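Polyphosphate:AMP phosphotransferase (Pseudomonas aeruginosa PAO1, PDB 3CZP) transfers phosphate from inorganic polyphosphate to AMP to make ADP, and less efficiently to GMP, as a magnesium-dependent homodimer of two-domain chains. Local coordinates at residues M114-A117 against R118-H122; I317-V320 against T321-L324; Y346-R349 against F350-I354; E438-R441 against N442-K445. All coordinates share one frame; numbering follows the deposited sequence. Where two conformers were deposited one is given.

Contact 1: residues M114-A117 against R118-H122; sequences MLYA and RVEGH
With CG anti to the backbone N (chi1 169°), Tyr-116 carries its ring outward from helix 110-119, where Glu-120 and His-122, from the helix end, come up to it. Glu-120 starts with CG anti to its carbonyl carbon and its chain bends at chi2 (-73°), which lays the CG methylene over one face of the tyrosine ring. This CH-pi contact puts CG 3.9 Å from the centroid of the Tyr-116 ring, displaced toward the rim. The His-122 imidazole turns an edge to the tyrosine in an offset edge-to-face pair, planes 77° apart, with His-122 CE1 3.9 Å from Tyr-116 CE2. In the backbone, Val-119 N bonds to Leu-115 O at 2.9 Å, and Glu-120 N to Tyr-116 O at 3.0 Å. The helix then closes in a Schellman motif: Gly-121 takes positive phi, its N bonds to Arg-118 O, and His-122 N bonds to Ala-117 O at 2.7 Å. On the buried side Leu-115 packs on Phe-192, Tyr-195 and Val-199 of helix 186-203, and selenomethionine Met-114 on Leu-128 and Ile-132 of helix 125-144. The capping turn thus satisfies the carbonyls of Ala-117 and Arg-118, while the tyrosine face packs on the Glu-120 methylene.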
loop_
_atom_site.group_PDB
_atom_site.type_symbol
_atom_site.label_atom_id
_atom_site.label_comp_id
_atom_site.label_asym_id
_atom_site.label_seq_id
_atom_site.Cartn_x
_atom_site.Cartn_y
_atom_site.Cartn_z
HETATM N N MSE A 114 23.247 7.149 7.106
HETATM C CA MSE A 114 24.331 8.148 6.860
HETATM C C MSE A 114 25.599 7.995 7.763
HETATM O O MSE A 114 26.712 8.140 7.288
HETATM C CB MSE A 114 23.749 9.572 6.897
HETATM C CG MSE A 114 23.569 10.168 8.229
HETATM SE SE MSE A 114 22.741 11.911 8.244
HETATM C CE MSE A 114 20.884 11.499 7.590
ATOM N N LEU A 115 25.421 7.619 9.041
ATOM C CA LEU A 115 26.537 7.403 9.961
ATOM C C LEU A 115 27.299 6.173 9.572
ATOM O O LEU A 115 28.521 6.185 9.514
ATOM C CB LEU A 115 26.043 7.275 11.416
ATOM C CG LEU A 115 25.584 8.608 11.984
ATOM C CD1 LEU A 115 24.866 8.384 13.319
ATOM C CD2 LEU A 115 26.771 9.576 12.156
ATOM N N TYR A 116 26.588 5.086 9.298
ATOM C CA TYR A 116 27.277 3.863 8.849
ATOM C C TYR A 116 28.064 4.130 7.563
ATOM O O TYR A 116 29.234 3.748 7.442
ATOM C CB TYR A 116 26.266 2.738 8.703
ATOM C CG TYR A 116 26.800 1.509 8.008
ATOM C CD1 TYR A 116 27.605 0.572 8.689
ATOM C CD2 TYR A 116 26.533 1.288 6.640
ATOM C CE1 TYR A 116 28.104 -0.565 8.018
ATOM C CE2 TYR A 116 27.040 0.169 5.960
ATOM C CZ TYR A 116 27.815 -0.750 6.650
ATOM O OH TYR A 116 28.268 -1.865 5.979
ATOM N N ALA A 117 27.431 4.811 6.620
ATOM C CA ALA A 117 28.020 5.069 5.316
ATOM C C ALA A 117 29.355 5.865 5.431
ATOM O O ALA A 117 30.415 5.504 4.828
ATOM C CB ALA A 117 26.968 5.793 4.377
ATOM N N ARG A 118 29.348 6.840 6.328
ATOM C CA ARG A 118 30.516 7.720 6.550
ATOM C C ARG A 118 31.594 7.007 7.337
ATOM O O ARG A 118 32.750 6.989 6.917
ATOM C CB ARG A 118 30.058 9.002 7.211
ATOM C CG ARG A 118 31.039 10.117 7.280
ATOM C CD ARG A 118 31.400 10.549 5.927
ATOM N NE ARG A 118 32.468 11.483 5.907
ATOM C CZ ARG A 118 33.726 11.192 5.580
ATOM N NH1 ARG A 118 34.100 9.934 5.304
ATOM N NH2 ARG A 118 34.617 12.188 5.561
ATOM N N VAL A 119 31.213 6.347 8.432
ATOM C CA VAL A 119 32.167 5.655 9.275
ATOM C C VAL A 119 32.893 4.570 8.475
ATOM O O VAL A 119 34.078 4.375 8.639
ATOM C CB VAL A 119 31.512 5.045 10.542
ATOM C CG1 VAL A 119 32.486 4.062 11.247
ATOM C CG2 VAL A 119 31.024 6.191 11.516
ATOM N N GLU A 120 32.186 3.936 7.544
ATOM C CA GLU A 120 32.748 2.894 6.688
ATOM C C GLU A 120 33.466 3.402 5.441
ATOM O O GLU A 120 34.085 2.625 4.711
ATOM C CB GLU A 120 31.635 1.952 6.278
ATOM C CG GLU A 120 31.146 1.089 7.422
ATOM C CD GLU A 120 32.168 0.016 7.769
ATOM O OE1 GLU A 120 32.257 -1.001 7.054
ATOM O OE2 GLU A 120 32.915 0.197 8.741
ATOM N N GLY A 121 33.389 4.700 5.200
ATOM C CA GLY A 121 34.022 5.291 4.034
ATOM C C GLY A 121 33.286 5.099 2.726
ATOM O O GLY A 121 33.865 5.314 1.663
ATOM N N HIS A 122 32.005 4.748 2.782
ATOM C CA HIS A 122 31.215 4.626 1.568
ATOM C C HIS A 122 30.870 5.977 0.946
ATOM O O HIS A 122 30.771 6.061 -0.250
ATOM C CB HIS A 122 29.965 3.823 1.804
ATOM C CG HIS A 122 30.254 2.457 2.330
ATOM N ND1 HIS A 122 29.320 1.697 2.992
ATOM C CD2 HIS A 122 31.399 1.729 2.318
ATOM C CE1 HIS A 122 29.882 0.558 3.371
ATOM N NE2 HIS A 122 31.141 0.556 2.979
#

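Contact 2: residues I317-V320 against T321-L324; sequences IRRV and TDAL
Arg-318 reaches over one helical turn to Asp-322 and grips it with a salt bridge, on the looser polar side of this helix end, partly exposed and partly facing the second subunit, whose Arg-26 packs on Arg-318 and Glu-65 on Asp-322. Arg-318 NH2 lies 2.8 Å from Asp-322 OD2, which sits near the guanidinium plane and accepts through its syn lone pair, with an N-H...O angle of 160°. Arg-318 NE adds weak bonds to both carboxylate oxygens; the two groups' planes are 41° apart. Bends at chi2 and chi3 (67°) curl the arginine back to its partner. Arg-319 runs alongside, NE 4.2 Å from Asp-322 OD2, without aiming an N-H at it. The tight side is backbone and aliphatic: Thr-321 N bonds to Ile-317 O at 3.1 Å, Asp-322 N to Arg-318 O at 2.8 Å, and Ala-323 N to Val-320 O at 3.1 Å. There Ile-317 packs on Ile-331 and Ile-362, and Val-320 on Leu-287 and Phe-360. Helix 313-321 follows a GNDAAGK sequence consistent with a P-loop, and the contact closes its C-terminal end. Arg-318, with a weaker field from Arg-319, probably offsets the negative charge of Asp-322 and the terminal carbonyls.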
loop_
_atom_site.group_PDB
_atom_site.type_symbol
_atom_site.label_atom_id
_atom_site.label_comp_id
_atom_site.label_asym_id
_atom_site.label_seq_id
_atom_site.Cartn_x
_atom_site.Cartn_y
_atom_site.Cartn_z
ATOM N N ILE A 317 -2.105 13.744 -23.106
ATOM C CA ILE A 317 -1.630 12.540 -22.428
ATOM C C ILE A 317 -1.817 11.320 -23.329
ATOM O O ILE A 317 -0.958 10.446 -23.385
ATOM C CB ILE A 317 -2.400 12.324 -21.084
ATOM C CG1 ILE A 317 -1.862 13.216 -19.986
ATOM C CG2 ILE A 317 -2.384 10.889 -20.611
ATOM C CD1 ILE A 317 -2.634 13.129 -18.729
ATOM N N ARG A 318 -2.929 11.246 -24.031
ATOM C CA ARG A 318 -3.176 10.050 -24.823
ATOM C C ARG A 318 -2.285 9.959 -26.070
ATOM O O ARG A 318 -2.011 8.865 -26.543
ATOM C CB ARG A 318 -4.648 9.910 -25.228
ATOM C CG ARG A 318 -5.118 8.404 -25.267
ATOM C CD ARG A 318 -6.172 8.165 -26.298
ATOM N NE ARG A 318 -5.657 8.327 -27.662
ATOM C CZ ARG A 318 -6.412 8.494 -28.743
ATOM N NH1 ARG A 318 -7.743 8.541 -28.668
ATOM N NH2 ARG A 318 -5.837 8.635 -29.924
ATOM N N ARG A 319 -1.870 11.096 -26.626
ATOM C CA ARG A 319 -0.935 11.058 -27.763
ATOM C C ARG A 319 0.476 10.561 -27.316
ATOM O O ARG A 319 1.245 10.018 -28.128
ATOM C CB ARG A 319 -0.859 12.402 -28.476
ATOM C CG ARG A 319 -2.174 12.894 -29.173
ATOM C CD ARG A 319 -2.904 11.756 -29.822
ATOM N NE ARG A 319 -4.237 12.119 -30.286
ATOM C CZ ARG A 319 -5.316 12.266 -29.517
ATOM N NH1 ARG A 319 -5.264 12.075 -28.208
ATOM N NH2 ARG A 319 -6.471 12.591 -30.081
ATOM N N VAL A 320 0.798 10.742 -26.038
ATOM C CA VAL A 320 2.014 10.129 -25.457
ATOM C C VAL A 320 1.788 8.626 -25.302
ATOM O O VAL A 320 2.625 7.821 -25.707
ATOM C CB VAL A 320 2.348 10.763 -24.072
ATOM C CG1 VAL A 320 3.512 10.007 -23.330
ATOM C CG2 VAL A 320 2.646 12.241 -24.268
ATOM N N THR A 321 0.661 8.232 -24.731
ATOM C CA THR A 321 0.421 6.802 -24.460
ATOM C C THR A 321 0.325 6.030 -25.773
ATOM O O THR A 321 0.735 4.880 -25.816
ATOM C CB THR A 321 -0.850 6.515 -23.528
ATOM O OG1 THR A 321 -2.035 7.013 -24.116
ATOM C CG2 THR A 321 -0.709 7.161 -22.158
ATOM N N ASP A 322 -0.225 6.675 -26.813
ATOM C CA ASP A 322 -0.392 6.089 -28.166
ATOM C C ASP A 322 0.922 5.617 -28.742
ATOM O O ASP A 322 0.954 4.694 -29.548
ATOM C CB ASP A 322 -1.007 7.127 -29.119
ATOM C CG ASP A 322 -2.555 7.236 -29.026
ATOM O OD1 ASP A 322 -3.226 6.471 -28.294
ATOM O OD2 ASP A 322 -3.117 8.101 -29.755
ATOM N N ALA A 323 2.011 6.277 -28.338
ATOM C CA ALA A 323 3.363 5.919 -28.714
ATOM C C ALA A 323 3.864 4.590 -28.100
ATOM O O ALA A 323 4.769 3.964 -28.628
ATOM C CB ALA A 323 4.330 7.072 -28.322
ATOM N N LEU A 324 3.284 4.157 -26.986
ATOM C CA LEU A 324 3.826 3.022 -26.241
ATOM C C LEU A 324 2.840 1.882 -25.970
ATOM O O LEU A 324 1.649 1.985 -26.231
ATOM C CB LEU A 324 4.381 3.516 -24.905
ATOM C CG LEU A 324 5.313 4.722 -24.864
ATOM C CD1 LEU A 324 5.269 5.324 -23.469
ATOM C CD2 LEU A 324 6.733 4.428 -25.315
#

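Contact 3: residues Y346-R349 against F350-I354; sequences YLWR and FWRHI
Aromatic contacts come first: Phe-350 points the edge of its ring at a face of Tyr-346, with centroids 5.3 Å apart and planes at 64°. The closest atoms are Phe-350 CE2 and Tyr-346 CZ, 3.6 Å apart. On the phenylalanine's own face lies the aliphatic chain of Arg-349, in one of its two conformers; CG makes a CH-pi contact 3.6 Å from the Phe-350 centroid, and chi1 of 54° sets it between the backbone N and the carbonyl carbon. Apolar packing continues with Leu-347, CD2 meeting Phe-350 CD2 at 3.9 Å and CB meeting Trp-351 CD1 at 4.0 Å. The Arg-352 guanidinium turns a face to Trp-348 CZ3, its plane inclined 46° to the indole. Its NH1 is held by Glu-341 and its NH2 by Glu-340 of the second subunit, both salt bridges. The backbone bonds centre on Leu-347 O, which takes Trp-351 N nearly straight at 2.9 Å and Phe-350 N from above its carbonyl plane, whereas the buried Arg-349 O has no hydrogen-bond partner in the model. Tyr-346 OH is hydrogen-bonded to Trp-367 O and Arg-370 N, while Trp-351 stacks on Trp-94 of the N-terminal PPK2 region. The 346-354 segment thus joins both PPK2 regions through aromatic packing and, through the charge of Arg-352, reaches the other subunit.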
loop_
_atom_site.group_PDB
_atom_site.type_symbol
_atom_site.label_atom_id
_atom_site.label_comp_id
_atom_site.label_asym_id
_atom_site.label_seq_id
_atom_site.Cartn_x
_atom_site.Cartn_y
_atom_site.Cartn_z
ATOM N N TYR A 346 1.036 15.397 3.370
ATOM C CA TYR A 346 0.696 15.710 1.976
ATOM C C TYR A 346 1.426 14.896 0.882
ATOM O O TYR A 346 0.761 14.292 0.032
ATOM C CB TYR A 346 0.905 17.205 1.718
ATOM C CG TYR A 346 0.527 17.648 0.327
ATOM C CD1 TYR A 346 -0.816 17.606 -0.107
ATOM C CD2 TYR A 346 1.472 18.127 -0.551
ATOM C CE1 TYR A 346 -1.181 18.004 -1.427
ATOM C CE2 TYR A 346 1.105 18.550 -1.839
ATOM C CZ TYR A 346 -0.213 18.495 -2.260
ATOM O OH TYR A 346 -0.538 18.905 -3.552
ATOM N N LEU A 347 2.761 14.846 0.890
ATOM C CA LEU A 347 3.485 14.185 -0.251
ATOM C C LEU A 347 3.404 12.689 -0.248
ATOM O O LEU A 347 3.785 12.061 -1.220
ATOM C CB LEU A 347 4.957 14.612 -0.296
ATOM C CG LEU A 347 5.112 16.097 -0.694
ATOM C CD1 LEU A 347 6.523 16.607 -0.498
ATOM C CD2 LEU A 347 4.491 16.357 -2.169
ATOM N N TRP A 348 3.002 12.085 0.870
ATOM C CA TRP A 348 2.823 10.635 0.956
ATOM C C TRP A 348 2.013 10.047 -0.206
ATOM O O TRP A 348 2.377 8.997 -0.773
ATOM C CB TRP A 348 2.189 10.294 2.328
ATOM C CG TRP A 348 2.072 8.838 2.638
ATOM C CD1 TRP A 348 2.942 8.050 3.348
ATOM C CD2 TRP A 348 0.949 8.010 2.339
ATOM N NE1 TRP A 348 2.474 6.768 3.441
ATOM C CE2 TRP A 348 1.233 6.718 2.853
ATOM C CE3 TRP A 348 -0.269 8.228 1.689
ATOM C CZ2 TRP A 348 0.338 5.650 2.723
ATOM C CZ3 TRP A 348 -1.179 7.164 1.601
ATOM C CH2 TRP A 348 -0.856 5.895 2.101
ATOM N N ARG A 349 0.923 10.726 -0.548
ATOM C CA ARG A 349 0.048 10.292 -1.626
ATOM C C ARG A 349 0.776 10.267 -2.963
ATOM O O ARG A 349 0.442 9.457 -3.828
ATOM C CB ARG A 349 -1.181 11.200 -1.716
ATOM C CG ARG A 349 -0.852 12.680 -1.830
ATOM C CD ARG A 349 -2.105 13.534 -1.729
ATOM N NE ARG A 349 -2.422 13.879 -0.345
ATOM C CZ ARG A 349 -3.257 14.850 0.010
ATOM N NH1 ARG A 349 -3.863 15.578 -0.918
ATOM N NH2 ARG A 349 -3.485 15.094 1.293
ATOM N N PHE A 350 1.761 11.144 -3.133
ATOM C CA PHE A 350 2.507 11.180 -4.391
ATOM C C PHE A 350 3.657 10.221 -4.413
ATOM O O PHE A 350 3.868 9.568 -5.415
ATOM C CB PHE A 350 2.949 12.614 -4.686
ATOM C CG PHE A 350 1.778 13.515 -4.715
ATOM C CD1 PHE A 350 0.908 13.429 -5.762
ATOM C CD2 PHE A 350 1.496 14.367 -3.648
ATOM C CE1 PHE A 350 -0.244 14.228 -5.802
ATOM C CE2 PHE A 350 0.334 15.179 -3.681
ATOM C CZ PHE A 350 -0.532 15.054 -4.713
ATOM N N TRP A 351 4.401 10.143 -3.315
ATOM C CA TRP A 351 5.506 9.187 -3.203
ATOM C C TRP A 351 5.082 7.738 -3.521
ATOM O O TRP A 351 5.903 6.907 -3.983
ATOM C CB TRP A 351 6.149 9.286 -1.795
ATOM C CG TRP A 351 7.287 10.251 -1.696
ATOM C CD1 TRP A 351 7.244 11.501 -1.137
ATOM C CD2 TRP A 351 8.605 10.094 -2.228
ATOM N NE1 TRP A 351 8.469 12.111 -1.256
ATOM C CE2 TRP A 351 9.331 11.253 -1.891
ATOM C CE3 TRP A 351 9.254 9.076 -2.949
ATOM C CZ2 TRP A 351 10.676 11.432 -2.261
ATOM C CZ3 TRP A 351 10.575 9.262 -3.306
ATOM C CH2 TRP A 351 11.274 10.418 -2.951
ATOM N N ARG A 352 3.863 7.399 -3.138
ATOM C CA ARG A 352 3.328 6.050 -3.247
ATOM C C ARG A 352 3.175 5.690 -4.701
ATOM O O ARG A 352 3.112 4.536 -5.039
ATOM C CB ARG A 352 1.981 5.901 -2.488
ATOM C CG ARG A 352 0.832 6.480 -3.244
ATOM C CD ARG A 352 -0.491 6.550 -2.495
ATOM N NE ARG A 352 -1.063 5.245 -2.129
ATOM C CZ ARG A 352 -2.309 5.101 -1.658
ATOM N NH1 ARG A 352 -3.108 6.155 -1.513
ATOM N NH2 ARG A 352 -2.768 3.916 -1.290
ATOM N N HIS A 353 3.121 6.691 -5.563
ATOM C CA HIS A 353 3.045 6.482 -6.987
ATOM C C HIS A 353 4.317 6.662 -7.771
ATOM O O HIS A 353 4.265 6.609 -8.998
ATOM C CB HIS A 353 2.012 7.444 -7.587
ATOM C CG HIS A 353 0.629 7.099 -7.207
ATOM N ND1 HIS A 353 0.050 5.906 -7.556
ATOM C CD2 HIS A 353 -0.280 7.766 -6.458
ATOM C CE1 HIS A 353 -1.166 5.850 -7.044
ATOM N NE2 HIS A 353 -1.399 6.980 -6.394
ATOM N N ILE A 354 5.453 6.858 -7.113
ATOM C CA ILE A 354 6.702 7.127 -7.850
ATOM C C ILE A 354 7.157 5.880 -8.552
ATOM O O ILE A 354 7.114 4.810 -7.983
ATOM C CB ILE A 354 7.766 7.655 -6.896
ATOM C CG1 ILE A 354 7.420 9.115 -6.527
ATOM C CG2 ILE A 354 9.184 7.438 -7.429
ATOM C CD1 ILE A 354 7.551 10.078 -7.670
#

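Contact 4: residues E438-R441 against N442-K445; sequences EDWR and NRDK
Glu-438 O is the main acceptor of this surface turn: Asn-442 N bonds to it at 3.0 Å, lying in the carbonyl plane with an N-H...O angle of 163°. Arg-441 N makes a weak second bond to the same oxygen. Three residues on, Arg-441 O takes a weak bond from Asp-444 N at 2.9 Å, in keeping with the tighter 3-10 winding of residues 442-444. Asp-439 O is less fortunate: it is buried against Arg-443 CB, 3.7 Å away, and has no polar partner in the model. The Asp-439 carboxylate itself is served by Thr-436 OG1, which bonds OD1. Asp-439 and Asn-442 also touch Asp-309 of the GNDAAGK sequence, placing the turn beside the probable P-loop. Arg-443 leaves its backbone with CG anti to N (chi1 168°) and stays extended to NE, running alongside the Trp-440 indole. Its CD touches the benzene part of that ring at CZ3, 3.7 Å away, but the guanidinium plane stands nearly perpendicular to the indole at 86°. The polar end continues to helix 415-427, where NH1 bonds to Gln-418 OE1 and Lys-415 O. Trp-440 meets Phe-422 of the same helix edge to face. Lys-445 then occupies the N-cap position of helix 446-460. Arg-443 thus does both jobs: its methylenes pack on Trp-440 while its guanidinium bonds to helix 415-427.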
loop_
_atom_site.group_PDB
_atom_site.type_symbol
_atom_site.label_atom_id
_atom_site.label_comp_id
_atom_site.label_asym_id
_atom_site.label_seq_id
_atom_site.Cartn_x
_atom_site.Cartn_y
_atom_site.Cartn_z
ATOM N N GLU A 438 -19.092 23.225 -10.959
ATOM C CA GLU A 438 -17.937 23.876 -10.325
ATOM C C GLU A 438 -17.021 24.676 -11.266
ATOM O O GLU A 438 -16.512 25.722 -10.867
ATOM C CB GLU A 438 -17.089 22.844 -9.557
ATOM C CG GLU A 438 -16.437 21.743 -10.424
ATOM C CD GLU A 438 -15.234 21.098 -9.757
ATOM O OE1 GLU A 438 -15.246 20.938 -8.518
ATOM O OE2 GLU A 438 -14.273 20.755 -10.476
ATOM N N ASP A 439 -16.785 24.191 -12.486
ATOM C CA ASP A 439 -15.797 24.836 -13.368
ATOM C C ASP A 439 -16.374 26.013 -14.183
ATOM O O ASP A 439 -15.676 26.594 -15.014
ATOM C CB ASP A 439 -15.040 23.821 -14.244
ATOM C CG ASP A 439 -15.958 22.891 -15.032
ATOM O OD1 ASP A 439 -16.763 22.157 -14.421
ATOM O OD2 ASP A 439 -15.841 22.868 -16.273
ATOM N N TRP A 440 -17.638 26.362 -13.925
ATOM C CA TRP A 440 -18.165 27.703 -14.250
ATOM C C TRP A 440 -17.816 28.721 -13.152
ATOM O O TRP A 440 -17.682 29.913 -13.430
ATOM C CB TRP A 440 -19.682 27.672 -14.482
ATOM C CG TRP A 440 -20.031 27.149 -15.824
ATOM C CD1 TRP A 440 -20.592 25.942 -16.115
ATOM C CD2 TRP A 440 -19.806 27.807 -17.082
ATOM N NE1 TRP A 440 -20.752 25.811 -17.478
ATOM C CE2 TRP A 440 -20.275 26.939 -18.096
ATOM C CE3 TRP A 440 -19.257 29.045 -17.449
ATOM C CZ2 TRP A 440 -20.215 27.271 -19.459
ATOM C CZ3 TRP A 440 -19.197 29.378 -18.808
ATOM C CH2 TRP A 440 -19.676 28.491 -19.793
ATOM N N ARG A 441 -17.671 28.240 -11.917
ATOM C CA ARG A 441 -17.178 29.063 -10.812
ATOM C C ARG A 441 -15.661 29.305 -10.930
ATOM O O ARG A 441 -15.231 30.453 -10.832
ATOM C CB ARG A 441 -17.546 28.451 -9.443
ATOM C CG ARG A 441 -19.061 28.270 -9.222
ATOM C CD ARG A 441 -19.392 27.539 -7.920
ATOM N NE ARG A 441 -20.794 27.105 -7.873
ATOM C CZ ARG A 441 -21.420 26.624 -6.793
ATOM N NH1 ARG A 441 -22.697 26.264 -6.876
ATOM N NH2 ARG A 441 -20.792 26.504 -5.626
ATOM N N ASN A 442 -14.863 28.249 -11.153
ATOM C CA ASN A 442 -13.387 28.375 -11.350
ATOM C C ASN A 442 -12.989 29.353 -12.471
ATOM O O ASN A 442 -11.911 29.962 -12.427
ATOM C CB ASN A 442 -12.733 27.012 -11.662
ATOM C CG ASN A 442 -12.740 26.040 -10.473
ATOM O OD1 ASN A 442 -12.778 26.447 -9.304
ATOM N ND2 ASN A 442 -12.680 24.740 -10.781
ATOM N N ARG A 443 -13.856 29.470 -13.475
ATOM C CA ARG A 443 -13.656 30.375 -14.603
ATOM C C ARG A 443 -13.744 31.851 -14.153
ATOM O O ARG A 443 -13.060 32.712 -14.706
ATOM C CB ARG A 443 -14.671 30.035 -15.702
ATOM C CG ARG A 443 -14.792 31.060 -16.823
ATOM C CD ARG A 443 -15.767 30.587 -17.923
ATOM N NE ARG A 443 -15.812 31.534 -19.044
ATOM C CZ ARG A 443 -14.845 31.679 -19.947
ATOM N NH1 ARG A 443 -13.736 30.949 -19.886
ATOM N NH2 ARG A 443 -14.968 32.577 -20.899
ATOM N N ASP A 444 -14.577 32.128 -13.145
ATOM C CA ASP A 444 -14.665 33.465 -12.518
ATOM C C ASP A 444 -13.527 33.708 -11.491
ATOM O O ASP A 444 -13.481 34.759 -10.852
ATOM C CB ASP A 444 -16.043 33.672 -11.843
ATOM C CG ASP A 444 -17.246 33.519 -12.820
ATOM O OD1 ASP A 444 -17.058 33.182 -14.016
ATOM O OD2 ASP A 444 -18.400 33.726 -12.367
ATOM N N LYS A 445 -12.640 32.711 -11.343
ATOM C CA LYS A 445 -11.453 32.805 -10.489
ATOM C C LYS A 445 -10.183 32.818 -11.350
ATOM O O LYS A 445 -9.094 32.582 -10.854
ATOM C CB LYS A 445 -11.391 31.629 -9.490
ATOM C CG LYS A 445 -12.585 31.501 -8.529
ATOM C CD LYS A 445 -12.384 30.372 -7.492
ATOM C CE LYS A 445 -11.965 30.883 -6.106
ATOM N NZ LYS A 445 -13.087 31.563 -5.356
#

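All four contacts are local, each joining neighbouring turns of one short stretch, and none touches another. Contact 1 belongs to the N-terminal PPK2 region and contacts 2, 3 and 4 to the C-terminal one. Contact 3 lies closest to the chain centre, about 7 Å from it, and is the most aromatic; contact 4, about 31 Å out, is a surface turn with few cross-bonds. Contacts 1 and 2 are partly buried helix ends, the first finished by a Schellman motif and rings, the second by a type I turn braced by a salt bridge. Contacts 2 and 3 also meet the second subunit, whereas contacts 1 and 4 touch no other chain of the assembly.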